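Local coordinates for protein taurocyamine kinase (Schistosoma mansoni, PDB 4WOD) that reversibly transfers phosphate between ATP and taurocyamine, as a duplicated, magnesium-dependent member of the ATP:guanido phosphotransferase (phosphagen kinase) family, at residues 70-74 / 261-267; 105-111 / 233-237; 385-389 / 442-447; 589-593 / 604-608. The protein carries 4 engineered substitutions. All coordinates share one frame; numbering follows the deposited sequence.

Interaction 1 of 4, residues 70-74 / 261-267; sequences YETFR and RLGFITF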
loop_
_atom_site.group_PDB
_atom_site.type_symbol
_atom_site.label_atom_id
_atom_site.label_comp_id
_atom_site.label_asym_id
_atom_site.label_seq_id
_atom_site.Cartn_x
_atom_site.Cartn_y
_atom_site.Cartn_z
ATOM N N TYR A 70 6.010 10.606 -29.694
ATOM C CA TYR A 70 6.115 11.409 -28.493
ATOM C C TYR A 70 6.101 12.895 -28.840
ATOM O O TYR A 70 5.470 13.684 -28.143
ATOM C CB TYR A 70 7.370 11.027 -27.695
ATOM C CG TYR A 70 7.292 9.605 -27.159
ATOM C CD1 TYR A 70 6.485 9.309 -26.071
ATOM C CD2 TYR A 70 7.994 8.567 -27.753
ATOM C CE1 TYR A 70 6.383 8.039 -25.580
ATOM C CE2 TYR A 70 7.903 7.274 -27.260
ATOM C CZ TYR A 70 7.100 7.017 -26.173
ATOM O OH TYR A 70 6.990 5.743 -25.663
ATOM N N GLU A 71 6.757 13.267 -29.934
ATOM C CA GLU A 71 6.722 14.647 -30.399
ATOM C C GLU A 71 5.398 15.010 -31.089
ATOM O O GLU A 71 4.809 16.058 -30.794
ATOM C CB GLU A 71 7.885 14.911 -31.346
ATOM C CG GLU A 71 7.903 16.313 -31.940
ATOM C CD GLU A 71 7.865 17.426 -30.887
ATOM O OE1 GLU A 71 7.288 18.492 -31.194
ATOM O OE2 GLU A 71 8.407 17.245 -29.770
ATOM N N THR A 72 4.911 14.124 -31.958
ATOM C CA THR A 72 3.749 14.425 -32.813
ATOM C C THR A 72 2.478 14.563 -31.990
ATOM O O THR A 72 1.668 15.469 -32.220
ATOM C CB THR A 72 3.559 13.343 -33.891
ATOM O OG1 THR A 72 4.789 13.176 -34.605
ATOM C CG2 THR A 72 2.423 13.730 -34.892
ATOM N N PHE A 73 2.303 13.685 -31.009
ATOM C CA PHE A 73 1.147 13.805 -30.107
ATOM C C PHE A 73 1.572 14.227 -28.701
ATOM O O PHE A 73 1.116 13.688 -27.686
ATOM C CB PHE A 73 0.370 12.488 -30.091
ATOM C CG PHE A 73 0.182 11.888 -31.463
ATOM C CD1 PHE A 73 -0.667 12.493 -32.388
ATOM C CD2 PHE A 73 0.844 10.725 -31.829
ATOM C CE1 PHE A 73 -0.858 11.943 -33.652
ATOM C CE2 PHE A 73 0.667 10.167 -33.101
ATOM C CZ PHE A 73 -0.192 10.779 -34.015
ATOM N N ARG A 74 2.426 15.245 -28.648
ATOM C CA ARG A 74 3.042 15.662 -27.385
ATOM C C ARG A 74 2.103 16.054 -26.235
ATOM O O ARG A 74 2.399 15.764 -25.083
ATOM C CB ARG A 74 3.980 16.829 -27.638
ATOM C CG ARG A 74 4.750 17.192 -26.396
ATOM C CD ARG A 74 6.164 17.547 -26.692
ATOM N NE ARG A 74 6.723 18.309 -25.589
ATOM C CZ ARG A 74 7.736 19.150 -25.731
ATOM N NH1 ARG A 74 8.286 19.315 -26.931
ATOM N NH2 ARG A 74 8.182 19.826 -24.686
ATOM N N ARG A 261 14.661 15.620 -23.441
ATOM C CA ARG A 261 13.475 15.605 -22.601
ATOM C C ARG A 261 13.146 14.186 -22.090
ATOM O O ARG A 261 12.967 13.977 -20.884
ATOM C CB ARG A 261 12.310 16.188 -23.393
ATOM C CG ARG A 261 11.031 16.410 -22.635
ATOM C CD ARG A 261 10.105 17.251 -23.514
ATOM N NE ARG A 261 9.915 16.640 -24.828
ATOM C CZ ARG A 261 8.972 15.744 -25.063
ATOM N NH1 ARG A 261 8.174 15.411 -24.070
ATOM N NH2 ARG A 261 8.818 15.194 -26.266
ATOM N N LEU A 262 13.091 13.207 -22.996
ATOM C CA LEU A 262 12.712 11.848 -22.618
ATOM C C LEU A 262 13.884 10.888 -22.522
ATOM O O LEU A 262 13.697 9.717 -22.195
ATOM C CB LEU A 262 11.690 11.278 -23.620
ATOM C CG LEU A 262 10.464 12.185 -23.813
ATOM C CD1 LEU A 262 9.510 11.615 -24.842
ATOM C CD2 LEU A 262 9.754 12.408 -22.490
ATOM N N GLY A 263 15.086 11.348 -22.840
ATOM C CA GLY A 263 16.197 10.417 -22.937
ATOM C C GLY A 263 16.045 9.452 -24.111
ATOM O O GLY A 263 15.669 9.868 -25.209
ATOM N N PHE A 264 16.363 8.172 -23.888
ATOM C CA PHE A 264 16.244 7.152 -24.939
ATOM C C PHE A 264 14.777 6.794 -25.172
ATOM O O PHE A 264 14.038 6.421 -24.243
ATOM C CB PHE A 264 17.029 5.895 -24.591
ATOM C CG PHE A 264 18.517 6.074 -24.646
ATOM C CD1 PHE A 264 19.163 6.183 -25.873
ATOM C CD2 PHE A 264 19.258 6.146 -23.486
ATOM C CE1 PHE A 264 20.537 6.344 -25.937
ATOM C CE2 PHE A 264 20.644 6.306 -23.535
ATOM C CZ PHE A 264 21.277 6.390 -24.762
ATOM N N ILE A 265 14.357 6.934 -26.414
ATOM C CA ILE A 265 12.991 6.580 -26.800
ATOM C C ILE A 265 12.789 5.068 -26.729
ATOM O O ILE A 265 13.670 4.285 -27.127
ATOM C CB ILE A 265 12.677 7.080 -28.227
ATOM C CG1 ILE A 265 12.933 8.590 -28.344
ATOM C CG2 ILE A 265 11.250 6.701 -28.654
ATOM C CD1 ILE A 265 12.234 9.444 -27.298
ATOM N N THR A 266 11.637 4.659 -26.211
ATOM C CA THR A 266 11.259 3.248 -26.193
ATOM C C THR A 266 9.823 3.109 -26.647
ATOM O O THR A 266 9.102 4.102 -26.681
ATOM C CB THR A 266 11.413 2.627 -24.787
ATOM O OG1 THR A 266 10.780 3.491 -23.822
ATOM C CG2 THR A 266 12.910 2.462 -24.469
ATOM N N PHE A 267 9.425 1.884 -26.987
ATOM C CA PHE A 267 8.046 1.591 -27.435
ATOM C C PHE A 267 7.019 1.875 -26.338
ATOM O O PHE A 267 5.952 2.444 -26.590
ATOM C CB PHE A 267 7.959 0.134 -27.898
ATOM C CG PHE A 267 6.594 -0.299 -28.380
ATOM C CD1 PHE A 267 6.031 0.229 -29.526
ATOM C CD2 PHE A 267 5.894 -1.285 -27.695
ATOM C CE1 PHE A 267 4.776 -0.206 -29.973
ATOM C CE2 PHE A 267 4.657 -1.723 -28.140
ATOM C CZ PHE A 267 4.100 -1.176 -29.275
HETATM O O HOH W 1 6.291 13.367 -25.253
#
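Tyr-70 reaches across from its short helix to Leu-262, Ile-265 and Thr-266, and its ring is the buried half of the contact. Leu-262 CD1 rests 3.6 Å from Tyr-70 CB, and Ile-265 CG2 lies 3.7 Å from Tyr-70 CE2, both obliquely placed to the ring. At the far end the phenol OH donates to the carbonyl O of Thr-266 (2.9 Å), which sits at the ring edge. The donor is tilted 26° out of that carbonyl's plane.

The other half is polar and lies nearer to solvent. The guanidinium groups of Arg-74 and Arg-261 lie flat on each other, centres 3.7 Å apart and planes within 4° of parallel, with Leu-262 CG under the opposite face of Arg-261. Asp-78 forms salt bridges with both arginines and would offset their like charges, while Glu-71 OE2 forms a salt bridge of 3.5 Å with Arg-74 NH1 within the segment. A water fills in between, donating to Tyr-70 O and accepting from Arg-261 NH1. Arg-261 gets there by a bend at its third side-chain torsion (54°).

The contact joins the helical N-terminal domain to the catalytic domain, just ahead of the predicted active-site Cys-268. Ile-81 of helix 74-84 packs on both Tyr-70 and Leu-262, and strand 263-264 pairs antiparallel with strand 258-259, where Leu-262 and Gly-263 both face Asn-259 in a classic beta bulge.

Interaction 2 of 4, residues 105-111 / 233-237; sequences LSFTDLN and GGGLT. Engineered in segment 233-237: Gly-235 (natural residue Asp), Thr-237 (natural residue Ile).
The loop 105-111 runs almost antiparallel to 233-237, their end-to-end directions 164° apart, and draws closest where the CA atoms of Leu-110 and Gly-234 are 4.6 Å from each other. There Leu-110 N donates to Gly-234 O at 3.0 Å in a nearly straight bond (174°). The same oxygen accepts from Leu-236 N, which arrives from the other face of the carbonyl and closes an inverse gamma turn centred on Gly-235, an engineered residue.

Without a side chain at Gly-234, the Asp-109 carboxylate can lie close against its backbone. Asp-109 OD1 uses its anti lone pair to accept from Asn-111 N (2.9 Å), an Asx turn that fixes the carboxylate, and a water joins OD1 to Gly-234 N. Asn-111 OD1 accepts a hydrogen bond from Val-117 N.

These turns mark a strand-turn-helix passage in the catalytic domain: strand 225-232 of the large antiparallel sheet ends here and helix 236-251 begins. Gly-233 O accepts from Thr-120 OG1, a residue predicted to bind ATP.

Farther along, the engineered Thr-237 takes the bond from Phe-107 N on its OG1 (2.8 Å, 157°), with the hydroxyl anti to its own carbonyl carbon and near the edge of the phenyl ring. A second water bridges Phe-107 O and Thr-237 N. Leu-236 CD2 lies over one face of the Phe-107 ring, toward its rim and 4.2 Å from Phe-107 CD2, while Thr-336 and His-339 of helix 331-355 also meet that side chain.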
loop_
_atom_site.group_PDB
_atom_site.type_symbol
_atom_site.label_atom_id
_atom_site.label_comp_id
_atom_site.label_asym_id
_atom_site.label_seq_id
_atom_site.Cartn_x
_atom_site.Cartn_y
_atom_site.Cartn_z
ATOM N N LEU A 105 34.674 1.887 -11.090
ATOM C CA LEU A 105 33.383 1.669 -10.464
ATOM C C LEU A 105 33.339 0.328 -9.743
ATOM O O LEU A 105 33.784 -0.698 -10.270
ATOM C CB LEU A 105 32.274 1.743 -11.499
ATOM C CG LEU A 105 30.875 1.434 -10.983
ATOM C CD1 LEU A 105 30.370 2.564 -10.114
ATOM C CD2 LEU A 105 29.942 1.193 -12.150
ATOM N N SER A 106 32.791 0.338 -8.533
ATOM C CA SER A 106 32.700 -0.878 -7.745
ATOM C C SER A 106 31.558 -0.838 -6.732
ATOM O O SER A 106 31.443 0.103 -5.951
ATOM C CB SER A 106 34.018 -1.131 -7.020
ATOM O OG SER A 106 33.910 -2.258 -6.181
ATOM N N PHE A 107 30.732 -1.876 -6.765
ATOM C CA PHE A 107 29.648 -2.099 -5.804
ATOM C C PHE A 107 29.890 -3.356 -4.971
ATOM O O PHE A 107 30.380 -4.355 -5.497
ATOM C CB PHE A 107 28.323 -2.268 -6.536
ATOM C CG PHE A 107 27.856 -1.037 -7.222
ATOM C CD1 PHE A 107 27.342 0.027 -6.484
ATOM C CD2 PHE A 107 27.920 -0.933 -8.589
ATOM C CE1 PHE A 107 26.901 1.165 -7.116
ATOM C CE2 PHE A 107 27.478 0.209 -9.231
ATOM C CZ PHE A 107 26.972 1.254 -8.499
ATOM N N THR A 108 29.493 -3.343 -3.705
ATOM C CA THR A 108 29.654 -4.537 -2.883
ATOM C C THR A 108 28.800 -5.652 -3.478
ATOM O O THR A 108 27.764 -5.384 -4.102
ATOM C CB THR A 108 29.276 -4.293 -1.393
ATOM O OG1 THR A 108 27.939 -3.780 -1.308
ATOM C CG2 THR A 108 30.236 -3.300 -0.758
ATOM N N ASP A 109 29.251 -6.894 -3.336
ATOM C CA ASP A 109 28.468 -8.023 -3.808
ATOM C C ASP A 109 27.199 -8.096 -2.970
ATOM O O ASP A 109 27.277 -8.041 -1.738
ATOM C CB ASP A 109 29.242 -9.331 -3.707
ATOM C CG ASP A 109 28.551 -10.457 -4.450
ATOM O OD1 ASP A 109 27.486 -10.906 -3.973
ATOM O OD2 ASP A 109 29.059 -10.881 -5.523
ATOM N N LEU A 110 26.038 -8.238 -3.613
ATOM C CA LEU A 110 24.784 -8.134 -2.866
ATOM C C LEU A 110 24.527 -9.332 -1.952
ATOM O O LEU A 110 23.683 -9.264 -1.044
ATOM C CB LEU A 110 23.606 -7.932 -3.837
ATOM C CG LEU A 110 23.521 -6.468 -4.283
ATOM C CD1 LEU A 110 22.451 -6.214 -5.367
ATOM C CD2 LEU A 110 23.295 -5.568 -3.072
ATOM N N ASN A 111 25.246 -10.428 -2.162
ATOM C CA ASN A 111 25.078 -11.564 -1.279
ATOM C C ASN A 111 25.806 -11.378 0.056
ATOM O O ASN A 111 25.662 -12.191 0.973
ATOM C CB ASN A 111 25.516 -12.848 -1.979
ATOM C CG ASN A 111 24.332 -13.576 -2.559
ATOM O OD1 ASN A 111 23.221 -13.452 -2.036
ATOM N ND2 ASN A 111 24.536 -14.285 -3.654
ATOM N N GLY A 233 24.013 -15.297 -8.554
ATOM C CA GLY A 233 24.691 -14.578 -7.489
ATOM C C GLY A 233 24.405 -13.090 -7.473
ATOM O O GLY A 233 23.463 -12.612 -8.129
ATOM N N GLY A 234 25.234 -12.356 -6.737
ATOM C CA GLY A 234 25.018 -10.948 -6.484
ATOM C C GLY A 234 26.078 -9.994 -7.024
ATOM O O GLY A 234 26.199 -8.862 -6.529
ATOM N N GLY A 235 26.832 -10.432 -8.033
ATOM C CA GLY A 235 27.871 -9.603 -8.634
ATOM C C GLY A 235 27.317 -8.494 -9.535
ATOM O O GLY A 235 27.500 -8.534 -10.755
ATOM N N LEU A 236 26.646 -7.504 -8.943
ATOM C CA LEU A 236 26.086 -6.375 -9.705
ATOM C C LEU A 236 27.156 -5.631 -10.504
ATOM O O LEU A 236 26.914 -5.193 -11.627
ATOM C CB LEU A 236 25.363 -5.392 -8.774
ATOM C CG LEU A 236 24.822 -4.102 -9.414
ATOM C CD1 LEU A 236 23.696 -4.436 -10.361
ATOM C CD2 LEU A 236 24.344 -3.097 -8.375
ATOM N N THR A 237 28.345 -5.496 -9.926
ATOM C CA THR A 237 29.434 -4.774 -10.584
ATOM C C THR A 237 29.786 -5.317 -11.977
ATOM O O THR A 237 29.827 -4.557 -12.951
ATOM C CB THR A 237 30.704 -4.802 -9.705
ATOM O OG1 THR A 237 30.462 -4.036 -8.514
ATOM C CG2 THR A 237 31.883 -4.212 -10.476
HETATM O O HOH W 2 28.861 -6.434 -7.065
HETATM O O HOH W 3 27.388 -13.541 -5.140
#

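Interaction 3 of 4, residues 385-389 / 442-447; sequences YTRKY and PLICDY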
loop_
_atom_site.group_PDB
_atom_site.type_symbol
_atom_site.label_atom_id
_atom_site.label_comp_id
_atom_site.label_asym_id
_atom_site.label_seq_id
_atom_site.Cartn_x
_atom_site.Cartn_y
_atom_site.Cartn_z
ATOM N N TYR A 385 3.174 10.881 21.905
ATOM C CA TYR A 385 3.372 10.124 23.147
ATOM C C TYR A 385 4.291 8.927 22.945
ATOM O O TYR A 385 5.131 8.629 23.803
ATOM C CB TYR A 385 2.030 9.648 23.700
ATOM C CG TYR A 385 1.098 10.770 24.094
ATOM C CD1 TYR A 385 1.122 11.297 25.373
ATOM C CD2 TYR A 385 0.188 11.292 23.182
ATOM C CE1 TYR A 385 0.261 12.319 25.744
ATOM C CE2 TYR A 385 -0.675 12.319 23.537
ATOM C CZ TYR A 385 -0.628 12.831 24.820
ATOM O OH TYR A 385 -1.478 13.845 25.185
ATOM N N THR A 386 4.117 8.258 21.807
ATOM C CA THR A 386 4.838 7.037 21.480
ATOM C C THR A 386 6.349 7.264 21.541
ATOM O O THR A 386 7.095 6.432 22.063
ATOM C CB THR A 386 4.436 6.519 20.072
ATOM O OG1 THR A 386 2.997 6.402 19.988
ATOM C CG2 THR A 386 5.100 5.182 19.764
ATOM N N ARG A 387 6.785 8.406 21.015
ATOM C CA ARG A 387 8.200 8.790 21.041
ATOM C C ARG A 387 8.660 9.375 22.374
ATOM O O ARG A 387 9.755 9.079 22.853
ATOM C CB ARG A 387 8.489 9.804 19.932
ATOM C CG ARG A 387 9.910 10.294 19.965
ATOM C CD ARG A 387 10.298 11.059 18.721
ATOM N NE ARG A 387 11.740 11.270 18.710
ATOM C CZ ARG A 387 12.327 12.445 18.485
ATOM N NH1 ARG A 387 11.595 13.521 18.240
ATOM N NH2 ARG A 387 13.646 12.541 18.508
ATOM N N LYS A 388 7.820 10.210 22.973
ATOM C CA LYS A 388 8.189 10.928 24.188
ATOM C C LYS A 388 8.643 9.990 25.314
ATOM O O LYS A 388 9.569 10.309 26.065
ATOM C CB LYS A 388 7.009 11.789 24.655
ATOM C CG LYS A 388 7.301 12.677 25.838
ATOM C CD LYS A 388 6.085 13.519 26.154
ATOM C CE LYS A 388 6.236 14.252 27.468
ATOM N NZ LYS A 388 5.025 15.073 27.739
ATOM N N TYR A 389 8.010 8.818 25.423
ATOM C CA TYR A 389 8.335 7.918 26.527
ATOM C C TYR A 389 9.231 6.782 26.098
ATOM O O TYR A 389 9.557 5.911 26.904
ATOM C CB TYR A 389 7.050 7.394 27.176
ATOM C CG TYR A 389 6.362 8.533 27.881
ATOM C CD1 TYR A 389 6.769 8.930 29.154
ATOM C CD2 TYR A 389 5.363 9.263 27.248
ATOM C CE1 TYR A 389 6.179 10.007 29.795
ATOM C CE2 TYR A 389 4.764 10.331 27.882
ATOM C CZ TYR A 389 5.170 10.699 29.156
ATOM O OH TYR A 389 4.575 11.775 29.769
ATOM N N PRO A 442 3.570 5.691 32.296
ATOM C CA PRO A 442 3.679 7.156 32.248
ATOM C C PRO A 442 2.949 7.755 31.031
ATOM O O PRO A 442 2.326 8.818 31.140
ATOM C CB PRO A 442 5.200 7.401 32.164
ATOM C CG PRO A 442 5.782 6.122 31.673
ATOM C CD PRO A 442 4.896 5.039 32.260
ATOM N N LEU A 443 3.004 7.053 29.907
ATOM C CA LEU A 443 2.315 7.462 28.681
ATOM C C LEU A 443 0.806 7.609 28.881
ATOM O O LEU A 443 0.182 8.548 28.371
ATOM C CB LEU A 443 2.597 6.443 27.566
ATOM C CG LEU A 443 2.127 6.755 26.136
ATOM C CD1 LEU A 443 3.069 6.113 25.107
ATOM C CD2 LEU A 443 0.670 6.310 25.902
ATOM N N ILE A 444 0.226 6.638 29.581
ATOM C CA ILE A 444 -1.206 6.603 29.872
ATOM C C ILE A 444 -1.574 7.760 30.794
ATOM O O ILE A 444 -2.524 8.494 30.543
ATOM C CB ILE A 444 -1.587 5.240 30.519
ATOM C CG1 ILE A 444 -1.603 4.133 29.458
ATOM C CG2 ILE A 444 -2.919 5.301 31.255
ATOM C CD1 ILE A 444 -1.559 2.718 30.042
ATOM N N CYS A 445 -0.789 7.913 31.853
ATOM C CA CYS A 445 -0.936 9.010 32.797
ATOM C C CYS A 445 -0.909 10.375 32.112
ATOM O O CYS A 445 -1.744 11.234 32.397
ATOM C CB CYS A 445 0.162 8.930 33.848
ATOM S SG CYS A 445 -0.132 7.643 35.080
ATOM N N ASP A 446 0.056 10.552 31.213
ATOM C CA ASP A 446 0.181 11.769 30.401
ATOM C C ASP A 446 -1.039 11.986 29.500
ATOM O O ASP A 446 -1.683 13.035 29.563
ATOM C CB ASP A 446 1.450 11.696 29.547
ATOM C CG ASP A 446 1.899 13.058 29.013
ATOM O OD1 ASP A 446 1.062 13.979 28.889
ATOM O OD2 ASP A 446 3.105 13.193 28.706
ATOM N N TYR A 447 -1.359 10.994 28.671
ATOM C CA TYR A 447 -2.481 11.118 27.731
ATOM C C TYR A 447 -3.806 11.434 28.437
ATOM O O TYR A 447 -4.527 12.345 28.038
ATOM C CB TYR A 447 -2.628 9.830 26.897
ATOM C CG TYR A 447 -3.650 9.908 25.775
ATOM C CD1 TYR A 447 -3.254 10.171 24.467
ATOM C CD2 TYR A 447 -5.008 9.719 26.020
ATOM C CE1 TYR A 447 -4.183 10.253 23.428
ATOM C CE2 TYR A 447 -5.941 9.797 24.987
ATOM C CZ TYR A 447 -5.519 10.054 23.698
ATOM O OH TYR A 447 -6.435 10.128 22.672
#
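Asp-446 OD2 is the polar focus between the two segments, approached by both Lys-388 and Tyr-389. Lys-388 NZ meets it on the syn lone pair in a salt bridge of 2.9 Å, at the end of a fully extended chain. Tyr-389 OH also points at this oxygen, but its 2.3 Å separation from Asp-446 OD2 is too short for a normal hydrogen bond and is doubtful in detail.

This is helix-to-helix packing within the small helical N-terminal domain of the second kinase unit, where the short helix 385-388 lies against helix 437-448. Two tyrosine rings carry the apolar part. The Tyr-389 ring lies over the backbone of helix 437-448, with Leu-443 CA 4.1 Å from its centroid in a CH-pi contact; its other face carries Lys-388 CG, and Pro-442 CB touches Tyr-389 CE1 at 3.7 Å. Tyr-385 has its CB against Leu-443 CG (3.8 Å), and its ring stands nearly perpendicular to the carboxylate plane of Asp-446.

Tyr-447, whose side chain lies about 6 Å from that of Cys-631, the predicted active-site residue, meets Tyr-385 obliquely, the ring planes at 57°. Tyr-447 CB sits over the Tyr-385 face in a CH-pi contact, 4.2 Å from the ring centroid.

Interaction 4 of 4, residues 589-593 / 604-608; sequences RIISM and KRLIE
The guanidinium of Arg-605 has Met-593 N at its edge, near its plane, while Ser-592 OG and Met-593 O approach it obliquely. Ser-592 OG is 3.0 Å from Arg-605 NE, and Met-593 O is 3.2 Å from Arg-605 NH2, distances that by themselves settle no bond. The clear partners of the group lie beyond the two segments: NE donates to Thr-577 O, NH2 to Gln-594 OE1, and NH1 forms a salt bridge with Glu-522. Several acceptors thus fix the rotation of this buried cation, which a bend at the third side-chain torsion (51°) turns over toward the strand. Ser-592 OG is hydrogen-bonded to Val-602 O, about one helical turn before Arg-605.

Helix 599-614 follows strand 588-595 after a three-residue link and folds back over the eight-stranded antiparallel sheet of the second catalytic domain, in a strand-turn-helix arrangement. The axes of the two segments run at 152° to each other and approach to 7.5 Å. Strand 588-595 lies between strands 480-489 and 578-582, so the helix covers an inner part of the sheet.

Next to Arg-605, Leu-606 carries the apolar part of the contact. Ser-592 CB sits 3.6 Å from Leu-606 CB. Leu-606, with CG anti to its backbone N, carries CD1 to within 3.6 Å of Ile-590 CG2 and equally near Ile-590 O. Ile-591 and Met-593 point away from the helix and touch Arg-484, a predicted ATP-binding residue. On the helix itself Lys-604 NZ and Glu-608 OE2 form a hydrogen-bonded salt bridge (2.7 Å).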
loop_
_atom_site.group_PDB
_atom_site.type_symbol
_atom_site.label_atom_id
_atom_site.label_comp_id
_atom_site.label_asym_id
_atom_site.label_seq_id
_atom_site.Cartn_x
_atom_site.Cartn_y
_atom_site.Cartn_z
ATOM N N ARG A 589 -15.909 -3.377 18.651
ATOM C CA ARG A 589 -16.417 -2.045 18.921
ATOM C C ARG A 589 -17.924 -2.270 18.986
ATOM O O ARG A 589 -18.504 -2.759 18.023
ATOM C CB ARG A 589 -16.006 -1.023 17.835
ATOM C CG ARG A 589 -16.501 0.403 18.106
ATOM C CD ARG A 589 -15.891 1.509 17.195
ATOM N NE ARG A 589 -15.364 1.013 15.917
ATOM C CZ ARG A 589 -15.868 1.323 14.721
ATOM N NH1 ARG A 589 -16.929 2.113 14.622
ATOM N NH2 ARG A 589 -15.324 0.831 13.616
ATOM N N ILE A 590 -18.525 -2.012 20.147
ATOM C CA ILE A 590 -19.961 -2.223 20.340
ATOM C C ILE A 590 -20.663 -0.866 20.343
ATOM O O ILE A 590 -20.320 0.009 21.127
ATOM C CB ILE A 590 -20.262 -2.976 21.655
ATOM C CG1 ILE A 590 -19.468 -4.288 21.716
ATOM C CG2 ILE A 590 -21.784 -3.245 21.812
ATOM C CD1 ILE A 590 -19.496 -4.940 23.100
ATOM N N ILE A 591 -21.661 -0.712 19.474
ATOM C CA ILE A 591 -22.194 0.609 19.134
ATOM C C ILE A 591 -23.703 0.675 19.262
ATOM O O ILE A 591 -24.393 -0.204 18.779
ATOM C CB ILE A 591 -21.831 0.991 17.667
ATOM C CG1 ILE A 591 -20.315 0.978 17.449
ATOM C CG2 ILE A 591 -22.407 2.352 17.271
ATOM C CD1 ILE A 591 -19.942 0.517 16.046
ATOM N N SER A 592 -24.210 1.721 19.902
ATOM C CA SER A 592 -25.651 1.971 19.892
ATOM C C SER A 592 -25.872 3.345 19.293
ATOM O O SER A 592 -25.134 4.266 19.603
ATOM C CB SER A 592 -26.244 1.884 21.299
ATOM O OG SER A 592 -27.658 2.073 21.263
ATOM N N MET A 593 -26.878 3.490 18.437
ATOM C CA MET A 593 -27.155 4.793 17.866
ATOM C C MET A 593 -28.572 4.891 17.315
ATOM O O MET A 593 -29.217 3.878 17.063
ATOM C CB MET A 593 -26.154 5.105 16.749
ATOM C CG MET A 593 -26.306 4.170 15.561
ATOM S SD MET A 593 -25.293 4.602 14.134
ATOM C CE MET A 593 -23.635 4.459 14.760
ATOM N N LYS A 604 -29.075 3.001 27.190
ATOM C CA LYS A 604 -29.725 1.811 27.708
ATOM C C LYS A 604 -29.510 0.614 26.765
ATOM O O LYS A 604 -29.083 -0.447 27.209
ATOM C CB LYS A 604 -31.221 2.073 27.915
ATOM C CG LYS A 604 -31.967 0.931 28.628
ATOM C CD LYS A 604 -33.352 1.373 29.105
ATOM C CE LYS A 604 -34.141 0.209 29.699
ATOM N NZ LYS A 604 -34.421 -0.805 28.652
ATOM N N ARG A 605 -29.778 0.802 25.471
ATOM C CA ARG A 605 -29.594 -0.257 24.478
ATOM C C ARG A 605 -28.135 -0.718 24.439
ATOM O O ARG A 605 -27.857 -1.914 24.442
ATOM C CB ARG A 605 -30.037 0.219 23.083
ATOM C CG ARG A 605 -29.994 -0.852 22.020
ATOM C CD ARG A 605 -30.724 -0.403 20.752
ATOM N NE ARG A 605 -30.258 0.899 20.303
ATOM C CZ ARG A 605 -30.976 2.015 20.328
ATOM N NH1 ARG A 605 -32.233 1.995 20.747
ATOM N NH2 ARG A 605 -30.436 3.152 19.912
ATOM N N LEU A 606 -27.205 0.237 24.414
ATOM C CA LEU A 606 -25.792 -0.126 24.502
ATOM C C LEU A 606 -25.481 -0.997 25.726
ATOM O O LEU A 606 -24.890 -2.067 25.571
ATOM C CB LEU A 606 -24.895 1.110 24.537
ATOM C CG LEU A 606 -23.414 0.695 24.599
ATOM C CD1 LEU A 606 -23.038 -0.245 23.417
ATOM C CD2 LEU A 606 -22.504 1.904 24.620
ATOM N N ILE A 607 -25.851 -0.555 26.931
ATOM C CA ILE A 607 -25.464 -1.289 28.149
ATOM C C ILE A 607 -26.019 -2.721 28.138
ATOM O O ILE A 607 -25.329 -3.695 28.480
ATOM C CB ILE A 607 -25.918 -0.557 29.453
ATOM C CG1 ILE A 607 -25.346 0.864 29.512
ATOM C CG2 ILE A 607 -25.516 -1.359 30.697
ATOM C CD1 ILE A 607 -23.865 0.953 29.245
ATOM N N GLU A 608 -27.261 -2.851 27.700
ATOM C CA GLU A 608 -27.906 -4.143 27.673
ATOM C C GLU A 608 -27.225 -5.055 26.657
ATOM O O GLU A 608 -27.118 -6.259 26.881
ATOM C CB GLU A 608 -29.390 -3.987 27.357
ATOM C CG GLU A 608 -30.171 -3.375 28.513
ATOM C CD GLU A 608 -31.584 -3.003 28.119
ATOM O OE1 GLU A 608 -31.947 -3.204 26.932
ATOM O OE2 GLU A 608 -32.318 -2.496 28.995
#

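The four contacts fall into two pairs, one in each kinase unit of the duplicated chain. Interaction 2 is nested within the chain loop closed by interaction 1, their centres 33 Å apart. Interactions 3 and 4 follow in series, with centres 30 Å apart and nearest atoms about 14 Å. Between units the separations are larger: interactions 1 and 4 are 61 Å apart, centre to centre, on opposite sides of the chain's centre. Interaction 1 is near the bound arginine, the side chain of Phe-267 being about 6 Å from it. Interactions 2 and 4 both mark strand-to-helix passages of the catalytic sheets beside predicted ATP-binding residues, whereas interaction 3 packs the helical N-terminal domain.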